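Local structure of multisubunit Na+/H+ antiporter, D subunit (Anoxybacillus flavithermus, 6Z16) at residues D[37-41]-D[86-90]; D[30-34]-D[93-97]. The protein is a membrane subunit of the Mrp complex, a cation/proton antiporter that exchanges sodium ions for protons across the cell membrane. Residues are numbered along the deposited sequence.

In the fold
Both interactions join the same two membrane helices, 26-53 and 76-99, which run antiparallel. Interaction 1 lies nearer the centre of the chain, and interaction 2 about 10 Å away, centre to centre, toward the start of helix 26-53 and the end of helix 76-99. Both are largely buried. The segment axes approach to 9.2 Å in interaction 1 and 11.1 Å in interaction 2. Interaction 1 meets through small and branched aliphatic side chains. Interaction 2 is bridged by the ring of F97 and includes R30, whose charge pairs with E105. The contacts run into each other: L90 CD1 lies 4.0 Å from L34 CD1. Bound phosphatidylethanolamine touches residues of both.

Interaction 1 of 2, residues D[37-41]-D[86-90]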
# COMPACT_ATOMS: atom_id res chain seq x y z
N THR D 37 30.23 3.01 47.15
CA THR D 37 30.21 2.29 48.42
C THR D 37 30.09 3.25 49.60
O THR D 37 29.39 2.95 50.58
CB THR D 37 31.46 1.42 48.54
OG1 THR D 37 31.59 0.62 47.36
CG2 THR D 37 31.33 0.48 49.72
N VAL D 38 30.75 4.41 49.51
CA VAL D 38 30.60 5.43 50.56
C VAL D 38 29.16 5.95 50.60
O VAL D 38 28.57 6.11 51.68
CB VAL D 38 31.62 6.56 50.34
CG1 VAL D 38 31.37 7.71 51.29
CG2 VAL D 38 33.03 6.03 50.56
N GLY D 39 28.55 6.16 49.43
CA GLY D 39 27.14 6.52 49.39
C GLY D 39 26.22 5.44 49.91
O GLY D 39 25.18 5.73 50.51
N LEU D 40 26.60 4.17 49.72
CA LEU D 40 25.86 3.05 50.30
C LEU D 40 25.89 3.08 51.82
O LEU D 40 24.87 2.83 52.47
CB LEU D 40 26.45 1.74 49.78
CG LEU D 40 25.85 0.43 50.26
CD1 LEU D 40 24.42 0.34 49.82
CD2 LEU D 40 26.65 -0.74 49.73
N VAL D 41 27.06 3.37 52.40
CA VAL D 41 27.19 3.46 53.86
C VAL D 41 26.33 4.61 54.40
O VAL D 41 25.62 4.45 55.41
CB VAL D 41 28.67 3.63 54.26
CG1 VAL D 41 28.80 3.82 55.75
CG2 VAL D 41 29.47 2.43 53.83
N SER D 86 27.58 -2.89 54.71
CA SER D 86 28.16 -1.73 54.04
C SER D 86 29.57 -1.43 54.54
O SER D 86 30.48 -1.14 53.75
CB SER D 86 27.26 -0.52 54.26
OG SER D 86 25.96 -0.75 53.73
N ILE D 87 29.76 -1.50 55.86
CA ILE D 87 31.08 -1.25 56.46
C ILE D 87 32.08 -2.32 56.01
O ILE D 87 33.23 -2.01 55.63
CB ILE D 87 30.96 -1.19 57.99
CG1 ILE D 87 30.06 -0.04 58.42
CG2 ILE D 87 32.32 -1.08 58.63
CD1 ILE D 87 30.57 1.31 58.00
N ILE D 88 31.66 -3.59 56.05
CA ILE D 88 32.53 -4.69 55.62
C ILE D 88 32.88 -4.56 54.15
O ILE D 88 34.03 -4.78 53.74
CB ILE D 88 31.86 -6.05 55.92
CG1 ILE D 88 31.71 -6.26 57.42
CG2 ILE D 88 32.66 -7.21 55.37
CD1 ILE D 88 30.76 -7.39 57.77
N ALA D 89 31.91 -4.12 53.33
CA ALA D 89 32.13 -3.96 51.90
C ALA D 89 33.13 -2.84 51.61
O ALA D 89 33.99 -3.00 50.74
CB ALA D 89 30.80 -3.68 51.20
N LEU D 90 33.05 -1.73 52.35
CA LEU D 90 34.00 -0.64 52.16
C LEU D 90 35.42 -1.05 52.52
O LEU D 90 36.37 -0.76 51.78
CB LEU D 90 33.55 0.56 52.98
CG LEU D 90 34.42 1.81 52.92
CD1 LEU D 90 34.53 2.32 51.51
CD2 LEU D 90 33.82 2.87 53.82
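V41 lays its CG2 methyl against S86, 3.7 Å from S86 CB. Its other methyl, CG1, is 3.8 Å from I87 CD1. The CA-to-CB bond of I87 points away, but the side-chain end comes nearer. One turn earlier, T37 points at the facing helix. T37 CG2 is 3.8 Å from L90 CA and 4.4 Å from A89 CB. V38 CG2 reaches L90 CD1 at 4.1 Å. L40 CG sits 3.7 Å from S86 OG.

The two segments run antiparallel, their axes 9.2 Å apart at closest approach, with a crossing angle of -160°. V41 CA lies 5.3 Å from S86 CA, and T37 CA 6.1 Å from L90 CA. The small S86 lies where the backbones come closest, which is consistent with its size allowing the approach.

No hydrogen bond crosses between 37-41 and 86-90. T37 OG1 bonds to S33 O and S86 OG to V82 O, each within its own helix. S86 OG also has a weak hydrogen bond to S44 of helix 26-53. Helix 109-124 covers L40 and A89, while L90 touches a bound phosphatidylethanolamine. Segments 37-41 and 86-90 themselves therefore meet through van der Waals contact, their hydroxyls bonded to residues outside the two.

Interaction 2 of 2, residues D[30-34]-D[93-97]; sequences RVVSL and LVYSF
Segments 30-34 and 93-97 are helical (L34 N to R30 O and F97 N to L93 O, both 2.9 Å) and antiparallel at 168°, with axes 11.1 Å apart. R30 CA is nearest F97 CA, at 7.2 Å, and L34 CA nearest L93 CA, at 7.4 Å. No hydrogen bond crosses.

The aromatic contacts centre on F97 (chi1 m, chi2 -12°). R30 CB makes a CH-pi contact, 4.2 Å from the F97 ring centroid and 25° off its normal. At the ring edge, S33 OG is 4.0 Å and L34 CB 3.9 Å from F97 CZ.

Against the backbone, F97 CZ is 3.4 Å from R30 O, and CD2 of L93 (t, p) 3.6 Å from S33 O. In the aliphatic contact, L34 (t, p) places CD1 4.3 Å from V94 CG2.

For the polar groups, R30 (chi1 m, then extended) forms a salt bridge with E105, and S33 OG (chi1 p) bonds to Q29 O. L34 and V94 line a phosphatidylethanolamine pocket. This is antiparallel transmembrane helix packing in a complex I-related antiporter subunit.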
# COMPACT_ATOMS: atom_id res chain seq x y z
N ARG D 30 37.88 2.00 40.15
CA ARG D 30 38.16 2.24 41.56
C ARG D 30 37.41 3.46 42.09
O ARG D 30 36.80 3.39 43.16
CB ARG D 30 39.66 2.40 41.77
CG ARG D 30 40.43 1.13 41.59
CD ARG D 30 41.91 1.32 41.74
NE ARG D 30 42.61 0.04 41.60
CZ ARG D 30 43.93 -0.09 41.56
NH1 ARG D 30 44.70 0.98 41.63
NH2 ARG D 30 44.48 -1.29 41.44
N VAL D 31 37.41 4.55 41.33
CA VAL D 31 36.79 5.79 41.79
C VAL D 31 35.27 5.65 41.90
O VAL D 31 34.68 6.03 42.92
CB VAL D 31 37.20 6.96 40.87
CG1 VAL D 31 36.38 8.20 41.17
CG2 VAL D 31 38.66 7.27 41.05
N VAL D 32 34.63 5.05 40.88
CA VAL D 32 33.18 4.92 40.90
C VAL D 32 32.72 3.93 41.96
O VAL D 32 31.77 4.21 42.71
CB VAL D 32 32.67 4.53 39.50
CG1 VAL D 32 31.20 4.18 39.53
CG2 VAL D 32 32.87 5.68 38.54
N SER D 33 33.42 2.79 42.09
CA SER D 33 33.05 1.81 43.11
C SER D 33 33.28 2.35 44.52
O SER D 33 32.45 2.11 45.41
CB SER D 33 33.84 0.52 42.89
OG SER D 33 35.23 0.75 43.00
N LEU D 34 34.34 3.13 44.73
CA LEU D 34 34.61 3.72 46.04
C LEU D 34 33.55 4.75 46.42
O LEU D 34 33.02 4.72 47.54
CB LEU D 34 36.00 4.35 46.04
CG LEU D 34 36.49 5.02 47.31
CD1 LEU D 34 36.55 4.03 48.45
CD2 LEU D 34 37.85 5.65 47.07
N LEU D 93 36.73 -3.42 49.96
CA LEU D 93 36.99 -2.76 48.69
C LEU D 93 38.32 -2.02 48.70
O LEU D 93 39.06 -2.05 47.71
CB LEU D 93 35.85 -1.81 48.36
CG LEU D 93 35.97 -1.11 47.01
CD1 LEU D 93 36.00 -2.13 45.90
CD2 LEU D 93 34.81 -0.15 46.83
N VAL D 94 38.66 -1.35 49.81
CA VAL D 94 39.95 -0.67 49.86
C VAL D 94 41.09 -1.69 49.92
O VAL D 94 42.15 -1.52 49.28
CB VAL D 94 39.98 0.33 51.02
CG1 VAL D 94 41.30 1.08 51.05
CG2 VAL D 94 38.84 1.30 50.91
N TYR D 95 40.87 -2.81 50.63
CA TYR D 95 41.84 -3.89 50.59
C TYR D 95 41.96 -4.48 49.19
O TYR D 95 43.05 -4.90 48.79
CB TYR D 95 41.47 -4.99 51.60
CG TYR D 95 42.58 -5.99 51.83
CD1 TYR D 95 43.58 -5.74 52.76
CD2 TYR D 95 42.66 -7.16 51.10
CE1 TYR D 95 44.60 -6.64 52.97
CE2 TYR D 95 43.68 -8.06 51.30
CZ TYR D 95 44.64 -7.79 52.23
OH TYR D 95 45.65 -8.70 52.42
N SER D 96 40.86 -4.49 48.43
CA SER D 96 40.89 -4.96 47.05
C SER D 96 41.68 -4.01 46.16
O SER D 96 42.28 -4.46 45.18
CB SER D 96 39.47 -5.10 46.53
OG SER D 96 38.72 -6.01 47.30
N PHE D 97 41.63 -2.71 46.45
CA PHE D 97 42.46 -1.75 45.73
C PHE D 97 43.93 -2.07 45.91
O PHE D 97 44.71 -2.02 44.95
CB PHE D 97 42.22 -0.31 46.20
CG PHE D 97 40.87 0.25 45.88
CD1 PHE D 97 40.01 -0.38 45.00
CD2 PHE D 97 40.47 1.43 46.47
CE1 PHE D 97 38.78 0.16 44.73
CE2 PHE D 97 39.24 1.97 46.20
CZ PHE D 97 38.40 1.33 45.33